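Local coordinates for 11S globulin seed storage protein (Amaranthus hypochondriacus, PDB 3QAC), which probably serves as a seed storage protein, a nutrient reservoir built from paired cupin domains and assembled into oligomers, at residues Leu64-Ser69 and Pro178-Leu183; Ala70-Tyr75 and Phe140-Gly145; Ala304-Thr309 and Lys327-Arg332; Ala334-His339 and Glu446-Arg451. All coordinates share one frame; numbering follows the deposited sequence.

Interaction 1: residues Leu64-Ser69 and Pro178-Leu183; sequences LPSFTS and PTRFYL
Phe67 and Phe181 form a hydrogen-bonded antiparallel pair where strand 61-68 of the N-terminal cupin barrel meets the short strand 180-182, and they carry the dense part of the contact. Their ring planes are 4° apart but slid past each other and barely overlap. What covers a face of Phe67 is Phe181 CB, 3.5 Å from Phe67 CZ and offset toward the rim, while Leu183 CG stands at the edge. Replacing Phe67 by alanine would probably leave Phe181 CB and Leu183 CG without the ring that packs on them and deprive Tyr340 of a neighbouring subunit of its stacking partner. On the other face of the sheet Ser66 CB rests over the Tyr182 ring, 3.6 Å from its centroid. Ser66 OG accepts a bond from Arg180 NH1 at 3.1 Å, in the guanidinium plane, and Arg180 NH2 continues to Glu72 in a salt bridge. The end near Ser69 is looser: Ser69 N reaches Thr179 O weakly, at 3.5 Å, a water links Thr68 OG1, Ser69 OG and Thr179 N, and Ser69 OG also bonds Asn171. One short bond tightens this end: Thr68 OG1 donates to Thr179 O at 2.7 Å, from 46° above the carbonyl plane.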
loop_
_atom_site.group_PDB
_atom_site.type_symbol
_atom_site.label_atom_id
_atom_site.label_comp_id
_atom_site.label_asym_id
_atom_site.label_seq_id
_atom_site.Cartn_x
_atom_site.Cartn_y
_atom_site.Cartn_z
ATOM N N LEU A 64 20.981 18.416 15.174
ATOM C CA LEU A 64 20.120 18.199 16.331
ATOM C C LEU A 64 19.217 16.990 16.093
ATOM O O LEU A 64 18.898 16.665 14.957
ATOM C CB LEU A 64 19.277 19.448 16.615
ATOM C CG LEU A 64 20.008 20.789 16.803
ATOM C CD1 LEU A 64 19.026 21.925 16.858
ATOM C CD2 LEU A 64 20.845 20.792 18.053
ATOM N N PRO A 65 18.817 16.304 17.165
ATOM C CA PRO A 65 17.899 15.189 16.970
ATOM C C PRO A 65 16.583 15.626 16.330
ATOM O O PRO A 65 15.980 16.632 16.724
ATOM C CB PRO A 65 17.645 14.696 18.397
ATOM C CG PRO A 65 18.181 15.779 19.299
ATOM C CD PRO A 65 19.331 16.336 18.539
ATOM N N SER A 66 16.141 14.849 15.353
ATOM C CA SER A 66 14.820 15.032 14.793
ATOM C C SER A 66 14.288 13.699 14.291
ATOM O O SER A 66 14.997 12.684 14.285
ATOM C CB SER A 66 14.869 16.017 13.632
ATOM O OG SER A 66 15.497 15.425 12.505
ATOM N N PHE A 67 13.034 13.710 13.866
ATOM C CA PHE A 67 12.485 12.589 13.129
ATOM C C PHE A 67 11.548 13.114 12.050
ATOM O O PHE A 67 11.127 14.251 12.093
ATOM C CB PHE A 67 11.770 11.606 14.057
ATOM C CG PHE A 67 10.797 12.251 15.021
ATOM C CD1 PHE A 67 11.238 12.807 16.217
ATOM C CD2 PHE A 67 9.438 12.275 14.743
ATOM C CE1 PHE A 67 10.345 13.368 17.112
ATOM C CE2 PHE A 67 8.535 12.843 15.637
ATOM C CZ PHE A 67 8.991 13.384 16.822
ATOM N N THR A 68 11.239 12.275 11.071
ATOM C CA THR A 68 10.281 12.630 10.047
ATOM C C THR A 68 9.402 11.423 9.846
ATOM O O THR A 68 9.849 10.293 10.026
ATOM C CB THR A 68 10.967 13.071 8.719
ATOM O OG1 THR A 68 9.981 13.231 7.689
ATOM C CG2 THR A 68 12.013 12.059 8.273
ATOM N N SER A 69 8.144 11.668 9.507
ATOM C CA SER A 69 7.165 10.612 9.329
ATOM C C SER A 69 7.492 9.723 8.141
ATOM O O SER A 69 6.943 8.637 8.021
ATOM C CB SER A 69 5.779 11.221 9.122
ATOM O OG SER A 69 5.793 12.046 7.972
ATOM N N PRO A 178 7.797 16.644 3.121
ATOM C CA PRO A 178 8.180 15.941 4.351
ATOM C C PRO A 178 7.687 16.720 5.555
ATOM O O PRO A 178 7.551 17.944 5.501
ATOM C CB PRO A 178 9.706 15.964 4.307
ATOM C CG PRO A 178 10.028 16.007 2.851
ATOM C CD PRO A 178 8.954 16.896 2.249
ATOM N N THR A 179 7.382 16.003 6.622
ATOM C CA THR A 179 7.085 16.627 7.886
ATOM C C THR A 179 8.221 16.265 8.817
ATOM O O THR A 179 8.514 15.082 9.034
ATOM C CB THR A 179 5.769 16.125 8.441
ATOM O OG1 THR A 179 4.715 16.518 7.555
ATOM C CG2 THR A 179 5.495 16.723 9.788
ATOM N N ARG A 180 8.895 17.285 9.333
ATOM C CA ARG A 180 9.978 17.050 10.256
ATOM C C ARG A 180 9.735 17.620 11.638
ATOM O O ARG A 180 9.316 18.770 11.788
ATOM C CB ARG A 180 11.286 17.602 9.721
ATOM C CG ARG A 180 12.469 17.024 10.491
ATOM C CD ARG A 180 13.736 17.376 9.815
ATOM N NE ARG A 180 13.854 16.683 8.547
ATOM C CZ ARG A 180 14.447 15.512 8.425
ATOM N NH1 ARG A 180 14.946 14.935 9.501
ATOM N NH2 ARG A 180 14.553 14.931 7.242
ATOM N N PHE A 181 10.024 16.797 12.645
ATOM C CA PHE A 181 9.884 17.185 14.038
ATOM C C PHE A 181 11.275 17.188 14.670
ATOM O O PHE A 181 11.990 16.193 14.595
ATOM C CB PHE A 181 9.002 16.182 14.790
ATOM C CG PHE A 181 7.637 15.953 14.177
ATOM C CD1 PHE A 181 6.493 16.385 14.825
ATOM C CD2 PHE A 181 7.499 15.275 12.978
ATOM C CE1 PHE A 181 5.233 16.159 14.288
ATOM C CE2 PHE A 181 6.245 15.043 12.434
ATOM C CZ PHE A 181 5.105 15.483 13.095
ATOM N N TYR A 182 11.665 18.310 15.273
ATOM C CA TYR A 182 12.946 18.393 15.978
ATOM C C TYR A 182 12.763 18.276 17.482
ATOM O O TYR A 182 11.711 18.632 18.036
ATOM C CB TYR A 182 13.692 19.691 15.656
ATOM C CG TYR A 182 14.485 19.644 14.374
ATOM C CD1 TYR A 182 13.899 19.947 13.158
ATOM C CD2 TYR A 182 15.811 19.283 14.379
ATOM C CE1 TYR A 182 14.630 19.909 11.979
ATOM C CE2 TYR A 182 16.547 19.231 13.212
ATOM C CZ TYR A 182 15.959 19.552 12.011
ATOM O OH TYR A 182 16.706 19.497 10.844
ATOM N N LEU A 183 13.808 17.776 18.129
ATOM C CA LEU A 183 13.771 17.484 19.552
ATOM C C LEU A 183 14.573 18.498 20.345
ATOM O O LEU A 183 14.725 18.364 21.554
ATOM C CB LEU A 183 14.321 16.084 19.786
ATOM C CG LEU A 183 13.257 15.055 19.440
ATOM C CD1 LEU A 183 13.848 13.664 19.331
ATOM C CD2 LEU A 183 12.188 15.124 20.515
HETATM O O HOH W 1 7.391 13.064 6.079
#

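Interaction 2: residues Ala70-Tyr75 and Phe140-Gly145; sequences APELIY and FAMPAG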
loop_
_atom_site.group_PDB
_atom_site.type_symbol
_atom_site.label_atom_id
_atom_site.label_comp_id
_atom_site.label_asym_id
_atom_site.label_seq_id
_atom_site.Cartn_x
_atom_site.Cartn_y
_atom_site.Cartn_z
ATOM N N ALA A 70 8.369 10.183 7.253
ATOM C CA ALA A 70 8.790 9.356 6.112
ATOM C C ALA A 70 10.141 8.661 6.336
ATOM O O ALA A 70 11.016 9.216 6.997
ATOM C CB ALA A 70 8.849 10.190 4.851
ATOM N N PRO A 71 10.323 7.452 5.764
ATOM C CA PRO A 71 11.615 6.764 5.834
ATOM C C PRO A 71 12.603 7.519 4.961
ATOM O O PRO A 71 12.187 8.186 4.016
ATOM C CB PRO A 71 11.341 5.397 5.179
ATOM C CG PRO A 71 9.892 5.353 4.861
ATOM C CD PRO A 71 9.384 6.759 4.872
ATOM N N GLU A 72 13.887 7.403 5.258
ATOM C CA GLU A 72 14.892 8.110 4.492
ATOM C C GLU A 72 15.979 7.159 4.099
ATOM O O GLU A 72 16.297 6.233 4.830
ATOM C CB GLU A 72 15.541 9.203 5.322
ATOM C CG GLU A 72 14.587 10.182 5.940
ATOM C CD GLU A 72 15.339 11.247 6.663
ATOM O OE1 GLU A 72 16.243 10.889 7.442
ATOM O OE2 GLU A 72 15.065 12.440 6.428
ATOM N N LEU A 73 16.545 7.428 2.941
ATOM C CA LEU A 73 17.693 6.743 2.426
ATOM C C LEU A 73 18.755 7.806 2.370
ATOM O O LEU A 73 18.578 8.834 1.708
ATOM C CB LEU A 73 17.392 6.239 1.023
ATOM C CG LEU A 73 17.837 4.820 0.722
ATOM C CD1 LEU A 73 17.356 3.893 1.828
ATOM C CD2 LEU A 73 17.283 4.392 -0.618
ATOM N N ILE A 74 19.854 7.568 3.067
ATOM C CA ILE A 74 20.910 8.552 3.198
ATOM C C ILE A 74 22.206 8.058 2.552
ATOM O O ILE A 74 22.665 6.951 2.812
ATOM C CB ILE A 74 21.168 8.839 4.667
ATOM C CG1 ILE A 74 19.850 9.222 5.353
ATOM C CG2 ILE A 74 22.203 9.923 4.804
ATOM C CD1 ILE A 74 19.837 9.107 6.847
ATOM N N TYR A 75 22.787 8.876 1.689
ATOM C CA TYR A 75 24.107 8.589 1.177
ATOM C C TYR A 75 25.075 9.622 1.729
ATOM O O TYR A 75 24.828 10.828 1.650
ATOM C CB TYR A 75 24.121 8.594 -0.343
ATOM C CG TYR A 75 25.496 8.417 -0.938
ATOM C CD1 TYR A 75 26.118 7.182 -0.933
ATOM C CD2 TYR A 75 26.159 9.479 -1.530
ATOM C CE1 TYR A 75 27.365 7.009 -1.474
ATOM C CE2 TYR A 75 27.410 9.316 -2.083
ATOM C CZ TYR A 75 28.007 8.083 -2.052
ATOM O OH TYR A 75 29.250 7.909 -2.600
ATOM N N PHE A 140 22.784 4.594 4.220
ATOM C CA PHE A 140 22.091 4.340 5.469
ATOM C C PHE A 140 20.551 4.429 5.304
ATOM O O PHE A 140 20.025 5.304 4.577
ATOM C CB PHE A 140 22.549 5.425 6.425
ATOM C CG PHE A 140 22.571 5.016 7.834
ATOM C CD1 PHE A 140 23.765 4.665 8.441
ATOM C CD2 PHE A 140 21.412 4.990 8.570
ATOM C CE1 PHE A 140 23.804 4.282 9.767
ATOM C CE2 PHE A 140 21.443 4.607 9.898
ATOM C CZ PHE A 140 22.647 4.253 10.495
ATOM N N ALA A 141 19.824 3.548 5.993
ATOM C CA ALA A 141 18.358 3.571 5.961
ATOM C C ALA A 141 17.772 4.044 7.274
ATOM O O ALA A 141 18.025 3.446 8.312
ATOM C CB ALA A 141 17.812 2.188 5.624
ATOM N N MET A 142 16.988 5.118 7.225
ATOM C CA MET A 142 16.247 5.615 8.383
ATOM C C MET A 142 14.766 5.249 8.302
ATOM O O MET A 142 14.051 5.770 7.456
ATOM C CB MET A 142 16.351 7.147 8.470
ATOM C CG MET A 142 15.905 7.706 9.811
ATOM S SD MET A 142 16.966 7.116 11.163
ATOM C CE MET A 142 18.569 7.665 10.600
ATOM N N PRO A 143 14.301 4.346 9.177
ATOM C CA PRO A 143 12.882 3.975 9.173
ATOM C C PRO A 143 12.049 5.168 9.573
ATOM O O PRO A 143 12.569 6.055 10.239
ATOM C CB PRO A 143 12.787 2.909 10.264
ATOM C CG PRO A 143 14.203 2.399 10.438
ATOM C CD PRO A 143 15.086 3.570 10.155
ATOM N N ALA A 144 10.791 5.195 9.147
ATOM C CA ALA A 144 9.889 6.289 9.456
ATOM C C ALA A 144 9.840 6.541 10.959
ATOM O O ALA A 144 9.814 5.610 11.743
ATOM C CB ALA A 144 8.519 5.988 8.929
ATOM N N GLY A 145 9.849 7.807 11.351
ATOM C CA GLY A 145 9.581 8.168 12.725
ATOM C C GLY A 145 10.760 8.021 13.673
ATOM O O GLY A 145 10.713 8.510 14.799
HETATM O O HOH W 2 12.793 8.613 8.851
#
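Phe140 faces Ile74 across a hydrogen-bonded antiparallel pair, yet it is CB and not the flat ring that makes the contact: Phe140 CB lies 4.1 Å from Ile74 CB. The phenyl group leads away from Ile74, and its packing partners include Thr83 and Met85 of strand 80-86 and Leu287. The flat carboxylate of Glu72 behaves differently, because it stays beside the partner strand. Glu72 and Met142 run side by side and point the same way, with CB to CB at 3.8 Å, and Glu72 OE1 stands 3.9 Å from Met142 CB. The other carboxylate oxygen, OE2, goes to Arg180. The proline ring of Pro71 offers CB to Met142 O at 3.6 Å, and its other neighbours include Leu321 of helix 318-321.

Met142 starts with CG anti to the backbone N (chi1 -166°), then bends at chi2 and chi3, and its CE ends 4.2 Å from Ile74 CD1. On the opposite face of the sheet Leu73 CD1 meets Ala141 CB, and both residues also touch Leu318. Four backbone bonds pair Glu72 with Met142 and Ile74 with Phe140, each 2.7 Å from N to O. Beyond the Glu72 and Met142 bonds, where the chains leave the strands, a water lies 2.6 Å from Ala70 O and 2.9 Å from Pro143 O, with more acceptors near it than it has protons.

Strand 72-78 is thus held between strands 138-142 and 158-164, in the antiparallel sheet layout of the cupin beta barrel.

Interaction 3: residues Ala304-Thr309 and Lys327-Arg332; sequences AGRLTT and KGVLYR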
loop_
_atom_site.group_PDB
_atom_site.type_symbol
_atom_site.label_atom_id
_atom_site.label_comp_id
_atom_site.label_asym_id
_atom_site.label_seq_id
_atom_site.Cartn_x
_atom_site.Cartn_y
_atom_site.Cartn_z
ATOM N N ALA A 304 35.181 0.322 -17.807
ATOM C CA ALA A 304 33.862 0.882 -18.068
ATOM C C ALA A 304 33.369 1.476 -16.759
ATOM O O ALA A 304 33.008 2.649 -16.693
ATOM C CB ALA A 304 32.915 -0.182 -18.573
ATOM N N GLY A 305 33.382 0.650 -15.716
ATOM C CA GLY A 305 33.081 1.074 -14.361
ATOM C C GLY A 305 32.358 0.008 -13.544
ATOM O O GLY A 305 32.465 -1.193 -13.809
ATOM N N ARG A 306 31.601 0.449 -12.549
ATOM C CA ARG A 306 30.869 -0.487 -11.717
ATOM C C ARG A 306 29.516 0.034 -11.225
ATOM O O ARG A 306 29.232 1.249 -11.207
ATOM C CB ARG A 306 31.722 -0.931 -10.527
ATOM C CG ARG A 306 32.124 0.189 -9.618
ATOM C CD ARG A 306 32.577 -0.356 -8.285
ATOM N NE ARG A 306 33.737 0.365 -7.770
ATOM C CZ ARG A 306 33.676 1.410 -6.945
ATOM N NH1 ARG A 306 34.802 1.990 -6.537
ATOM N NH2 ARG A 306 32.499 1.881 -6.526
ATOM N N LEU A 307 28.692 -0.919 -10.813
ATOM C CA LEU A 307 27.373 -0.647 -10.304
ATOM C C LEU A 307 27.258 -1.455 -9.029
ATOM O O LEU A 307 27.626 -2.621 -8.997
ATOM C CB LEU A 307 26.342 -1.084 -11.337
ATOM C CG LEU A 307 24.900 -0.669 -11.160
ATOM C CD1 LEU A 307 24.779 0.870 -11.212
ATOM C CD2 LEU A 307 24.088 -1.320 -12.253
ATOM N N THR A 308 26.788 -0.827 -7.964
ATOM C CA THR A 308 26.699 -1.492 -6.675
ATOM C C THR A 308 25.329 -1.245 -6.094
ATOM O O THR A 308 24.935 -0.095 -5.908
ATOM C CB THR A 308 27.763 -0.967 -5.705
ATOM O OG1 THR A 308 29.058 -1.274 -6.218
ATOM C CG2 THR A 308 27.609 -1.608 -4.345
ATOM N N THR A 309 24.590 -2.318 -5.832
ATOM C CA THR A 309 23.215 -2.165 -5.375
ATOM C C THR A 309 23.071 -2.349 -3.877
ATOM O O THR A 309 23.740 -3.177 -3.273
ATOM C CB THR A 309 22.245 -3.117 -6.090
ATOM O OG1 THR A 309 22.501 -4.462 -5.670
ATOM C CG2 THR A 309 22.415 -3.022 -7.585
ATOM N N LYS A 327 24.895 2.694 -6.406
ATOM C CA LYS A 327 25.906 3.654 -6.779
ATOM C C LYS A 327 26.551 3.188 -8.065
ATOM O O LYS A 327 26.796 1.990 -8.257
ATOM C CB LYS A 327 26.952 3.829 -5.696
ATOM C CG LYS A 327 28.155 4.593 -6.202
ATOM C CD LYS A 327 28.632 5.629 -5.217
ATOM C CE LYS A 327 29.915 6.275 -5.731
ATOM N NZ LYS A 327 30.665 6.982 -4.668
ATOM N N GLY A 328 26.789 4.129 -8.965
ATOM C CA GLY A 328 27.405 3.809 -10.227
ATOM C C GLY A 328 28.659 4.626 -10.432
ATOM O O GLY A 328 28.698 5.814 -10.094
ATOM N N VAL A 329 29.704 3.978 -10.942
ATOM C CA VAL A 329 30.841 4.727 -11.434
ATOM C C VAL A 329 31.082 4.395 -12.900
ATOM O O VAL A 329 31.244 3.229 -13.285
ATOM C CB VAL A 329 32.117 4.558 -10.564
ATOM C CG1 VAL A 329 31.750 4.626 -9.084
ATOM C CG2 VAL A 329 32.836 3.262 -10.890
ATOM N N LEU A 330 31.052 5.428 -13.729
ATOM C CA LEU A 330 31.423 5.251 -15.111
ATOM C C LEU A 330 32.744 5.937 -15.244
ATOM O O LEU A 330 32.914 7.045 -14.771
ATOM C CB LEU A 330 30.388 5.842 -16.064
ATOM C CG LEU A 330 29.146 5.000 -16.342
ATOM C CD1 LEU A 330 28.219 5.759 -17.254
ATOM C CD2 LEU A 330 29.538 3.678 -16.983
ATOM N N TYR A 331 33.696 5.243 -15.845
ATOM C CA TYR A 331 35.026 5.793 -16.081
ATOM C C TYR A 331 34.979 6.622 -17.353
ATOM O O TYR A 331 33.940 6.671 -18.015
ATOM C CB TYR A 331 36.040 4.658 -16.210
ATOM C CG TYR A 331 36.183 3.837 -14.947
ATOM C CD1 TYR A 331 36.298 4.454 -13.706
ATOM C CD2 TYR A 331 36.213 2.447 -14.996
ATOM C CE1 TYR A 331 36.432 3.711 -12.541
ATOM C CE2 TYR A 331 36.356 1.689 -13.837
ATOM C CZ TYR A 331 36.462 2.327 -12.616
ATOM O OH TYR A 331 36.601 1.582 -11.469
ATOM N N ARG A 332 36.094 7.261 -17.702
ATOM C CA ARG A 332 36.113 8.151 -18.864
ATOM C C ARG A 332 35.446 7.533 -20.098
ATOM O O ARG A 332 35.775 6.425 -20.515
ATOM C CB ARG A 332 37.536 8.681 -19.170
ATOM C CG ARG A 332 38.511 7.695 -19.834
ATOM C CD ARG A 332 38.995 8.185 -21.221
ATOM N NE ARG A 332 40.262 8.927 -21.197
ATOM C CZ ARG A 332 41.323 8.641 -21.957
ATOM N NH1 ARG A 332 41.287 7.620 -22.805
ATOM N NH2 ARG A 332 42.431 9.374 -21.871
HETATM O O HOH W 3 29.647 1.310 -7.370
#
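Arg306 and Val329 meet through first torsions that bring a carbon of each together on the same face of the sheet: Arg306 CG sits between its backbone N and carbonyl carbon (chi1 61°), and so does Val329 CG2. They come within 3.4 Å. The arginine then bends at chi3, and its guanidinium turns one face to the valine methyls, with NH2 at 3.8 Å from Val329 CG1. A water in the guanidinium plane accepts from Arg306 NH2 at 3.0 Å, hydrogen-bonds Thr308 OG1 and donates to Lys327 O, so one water joins two side chains of strand 305-310 to the backbone of 324-330. Lys327 NZ is 5.7 Å from Arg306 NH2; this like-charge approach is probably eased by the salt bridge of Lys327 to Asp292, while Lys327 NZ also hydrogen-bonds Tyr75 OH.

At the other end the Tyr331 ring comes obliquely against Gly305, CE2 standing 3.4 Å from Gly305 CA, and Tyr331 N donates to Ala304 O at 2.8 Å. A CB on Gly305 would collide with Val329 O and, at phi 145° and psi -154°, press on the preceding carbonyl oxygen, so the position calls for glycine. Ala304 and Gly305 both face Thr301, a classic beta bulge.

In the C-terminal cupin sheet, strand 305-310 lies between 299-301 and 324-330. Strand 394-401 flanks the latter, its Trp397 touching Leu307 and Leu330, while Leu449 of strand 449-450 packs on Ala304 and Leu330.

Interaction 4: residues Ala334-His339 and Glu446-Arg451; sequences AMMAPH and ETTLFR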
loop_
_atom_site.group_PDB
_atom_site.type_symbol
_atom_site.label_atom_id
_atom_site.label_comp_id
_atom_site.label_asym_id
_atom_site.label_seq_id
_atom_site.Cartn_x
_atom_site.Cartn_y
_atom_site.Cartn_z
ATOM N N ALA A 334 32.867 6.021 -20.663
ATOM C CA ALA A 334 32.102 4.800 -20.524
ATOM C C ALA A 334 30.631 5.150 -20.455
ATOM O O ALA A 334 30.257 6.292 -20.157
ATOM C CB ALA A 334 32.523 4.038 -19.286
ATOM N N MET A 335 29.796 4.166 -20.750
ATOM C CA MET A 335 28.362 4.377 -20.697
ATOM C C MET A 335 27.646 3.219 -20.022
ATOM O O MET A 335 28.141 2.090 -19.976
ATOM C CB MET A 335 27.781 4.613 -22.099
ATOM C CG MET A 335 27.206 3.369 -22.744
ATOM S SD MET A 335 26.319 3.724 -24.282
ATOM C CE MET A 335 27.483 4.838 -25.067
ATOM N N MET A 336 26.486 3.533 -19.466
ATOM C CA MET A 336 25.557 2.516 -19.023
ATOM C C MET A 336 24.531 2.384 -20.138
ATOM O O MET A 336 23.894 3.362 -20.510
ATOM C CB MET A 336 24.894 2.938 -17.717
ATOM C CG MET A 336 23.958 1.889 -17.161
ATOM S SD MET A 336 23.560 2.222 -15.444
ATOM C CE MET A 336 22.627 0.761 -15.016
ATOM N N ALA A 337 24.409 1.189 -20.697
ATOM C CA ALA A 337 23.503 0.972 -21.808
ATOM C C ALA A 337 22.109 1.498 -21.510
ATOM O O ALA A 337 21.690 1.556 -20.356
ATOM C CB ALA A 337 23.429 -0.491 -22.162
ATOM N N PRO A 338 21.381 1.871 -22.564
ATOM C CA PRO A 338 19.996 2.276 -22.346
ATOM C C PRO A 338 19.308 1.183 -21.541
ATOM O O PRO A 338 19.431 0.012 -21.873
ATOM C CB PRO A 338 19.423 2.329 -23.763
ATOM C CG PRO A 338 20.601 2.570 -24.645
ATOM C CD PRO A 338 21.727 1.811 -23.993
ATOM N N HIS A 339 18.622 1.568 -20.480
ATOM C CA HIS A 339 17.929 0.614 -19.644
ATOM C C HIS A 339 16.723 1.305 -19.059
ATOM O O HIS A 339 16.597 2.528 -19.124
ATOM C CB HIS A 339 18.823 0.156 -18.498
ATOM C CG HIS A 339 19.327 1.286 -17.664
ATOM N ND1 HIS A 339 20.274 2.174 -18.121
ATOM C CD2 HIS A 339 18.999 1.694 -16.415
ATOM C CE1 HIS A 339 20.518 3.074 -17.186
ATOM N NE2 HIS A 339 19.759 2.804 -16.140
ATOM N N GLU A 446 29.552 -6.782 -23.422
ATOM C CA GLU A 446 29.596 -6.322 -22.041
ATOM C C GLU A 446 28.224 -6.398 -21.385
ATOM O O GLU A 446 27.205 -6.470 -22.062
ATOM C CB GLU A 446 30.143 -4.899 -21.946
ATOM C CG GLU A 446 31.615 -4.781 -22.301
ATOM C CD GLU A 446 31.824 -4.175 -23.677
ATOM O OE1 GLU A 446 31.238 -4.687 -24.656
ATOM O OE2 GLU A 446 32.572 -3.178 -23.772
ATOM N N THR A 447 28.226 -6.392 -20.060
ATOM C CA THR A 447 27.016 -6.394 -19.257
ATOM C C THR A 447 26.779 -5.004 -18.679
ATOM O O THR A 447 27.518 -4.567 -17.798
ATOM C CB THR A 447 27.138 -7.387 -18.074
ATOM O OG1 THR A 447 27.017 -8.726 -18.557
ATOM C CG2 THR A 447 26.046 -7.135 -17.064
ATOM N N THR A 448 25.759 -4.309 -19.187
ATOM C CA THR A 448 25.224 -3.104 -18.539
ATOM C C THR A 448 26.119 -1.877 -18.637
ATOM O O THR A 448 25.646 -0.792 -18.969
ATOM C CB THR A 448 24.928 -3.355 -17.041
ATOM O OG1 THR A 448 23.893 -4.333 -16.914
ATOM C CG2 THR A 448 24.493 -2.064 -16.351
ATOM N N LEU A 449 27.398 -2.048 -18.300
ATOM C CA LEU A 449 28.393 -0.985 -18.402
ATOM C C LEU A 449 29.348 -1.274 -19.549
ATOM O O LEU A 449 29.890 -2.376 -19.647
ATOM C CB LEU A 449 29.173 -0.871 -17.105
ATOM C CG LEU A 449 28.314 -0.496 -15.903
ATOM C CD1 LEU A 449 29.171 -0.377 -14.666
ATOM C CD2 LEU A 449 27.591 0.806 -16.178
ATOM N N PHE A 450 29.537 -0.284 -20.418
ATOM C CA PHE A 450 30.343 -0.432 -21.624
ATOM C C PHE A 450 31.446 0.597 -21.659
ATOM O O PHE A 450 31.278 1.717 -21.187
ATOM C CB PHE A 450 29.502 -0.180 -22.873
ATOM C CG PHE A 450 28.273 -1.016 -22.962
ATOM C CD1 PHE A 450 27.231 -0.629 -23.787
ATOM C CD2 PHE A 450 28.155 -2.189 -22.230
ATOM C CE1 PHE A 450 26.093 -1.401 -23.885
ATOM C CE2 PHE A 450 27.018 -2.962 -22.308
ATOM C CZ PHE A 450 25.982 -2.576 -23.136
ATOM N N ARG A 451 32.570 0.227 -22.253
ATOM C CA ARG A 451 33.582 1.207 -22.567
ATOM C C ARG A 451 33.216 1.825 -23.905
ATOM O O ARG A 451 32.959 1.113 -24.878
ATOM C CB ARG A 451 34.964 0.573 -22.620
ATOM C CG ARG A 451 36.061 1.612 -22.658
ATOM C CD ARG A 451 35.577 2.907 -22.009
ATOM N NE ARG A 451 36.422 4.032 -22.378
ATOM C CZ ARG A 451 37.564 4.335 -21.766
ATOM N NH1 ARG A 451 37.993 3.593 -20.749
ATOM N NH2 ARG A 451 38.277 5.379 -22.173
HETATM O O HOH W 4 22.179 -0.971 -18.750
#
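Met335 and Phe450 exchange two backbone hydrogen bonds: Met335 N gives to Phe450 O at 2.9 Å, and Phe450 N to Met335 O at 2.8 Å. A third, from Ala337 N to Thr448 O, extends the antiparallel pairing of strand 335-341 with the short strand 449-450. Nearby a water donates to Ala337 O and, weakly, to Thr448 O. Ala337 O also takes a bond from His339 ND1 at 2.7 Å, so one carbonyl receives two donors near the corner at Pro338.

Among the apolar contacts, on the side of the sheet that carries Met335 and Phe450, Ala337 CB approaches the ring obliquely, 3.3 Å from Phe450 CE1, and Met335 CG stands 4.1 Å from Phe450 CD1. An alanine in place of Phe450 would probably leave Ala337 CB and Met335 CG without the ring that packs on them and Arg444 without its cation-pi partner. On the other face Met336 is extended, with CG anti to the backbone N (chi1 -177°). Its CB touches Leu449 CD2 at 3.8 Å, and its CE meets Thr448 CG2 at 3.6 Å and lies over one face of the His339 ring.

At the margin Ala334 CB packs on Arg451 CD, and the guanidinium of Arg451 finds Glu303 O. Ser223 of a neighbouring subunit packs on Met335 and Phe450.

The chemistry divides in two: backbone bonds set the register, and apolar carbon, from Met336 with Leu449 and Thr448 on one face and Phe450 with Met335 and Ala337 on the other, fastens the short strand to the C-terminal cupin barrel.

From the N terminus, strand 61-68 first meets 180-182 in interaction 1, which closes a long loop, and interaction 2 falls wholly within it as strand 72-78 meets 138-142. The two are connected through Arg180 with Glu72 and Thr68 with Gly145, and both face a second subunit. Interactions 3 and 4 then follow in series in the second cupin domain, without crossing. Interaction 3 closes a short loop that holds helix 318-321, and interaction 4 returns the C-terminal tail to strand 335-341, where Leu449 packs on Gly305 and Arg306. One of the places where the two halves touch is the probable hydrogen bond of Tyr75 with Lys327, between interactions 2 and 3.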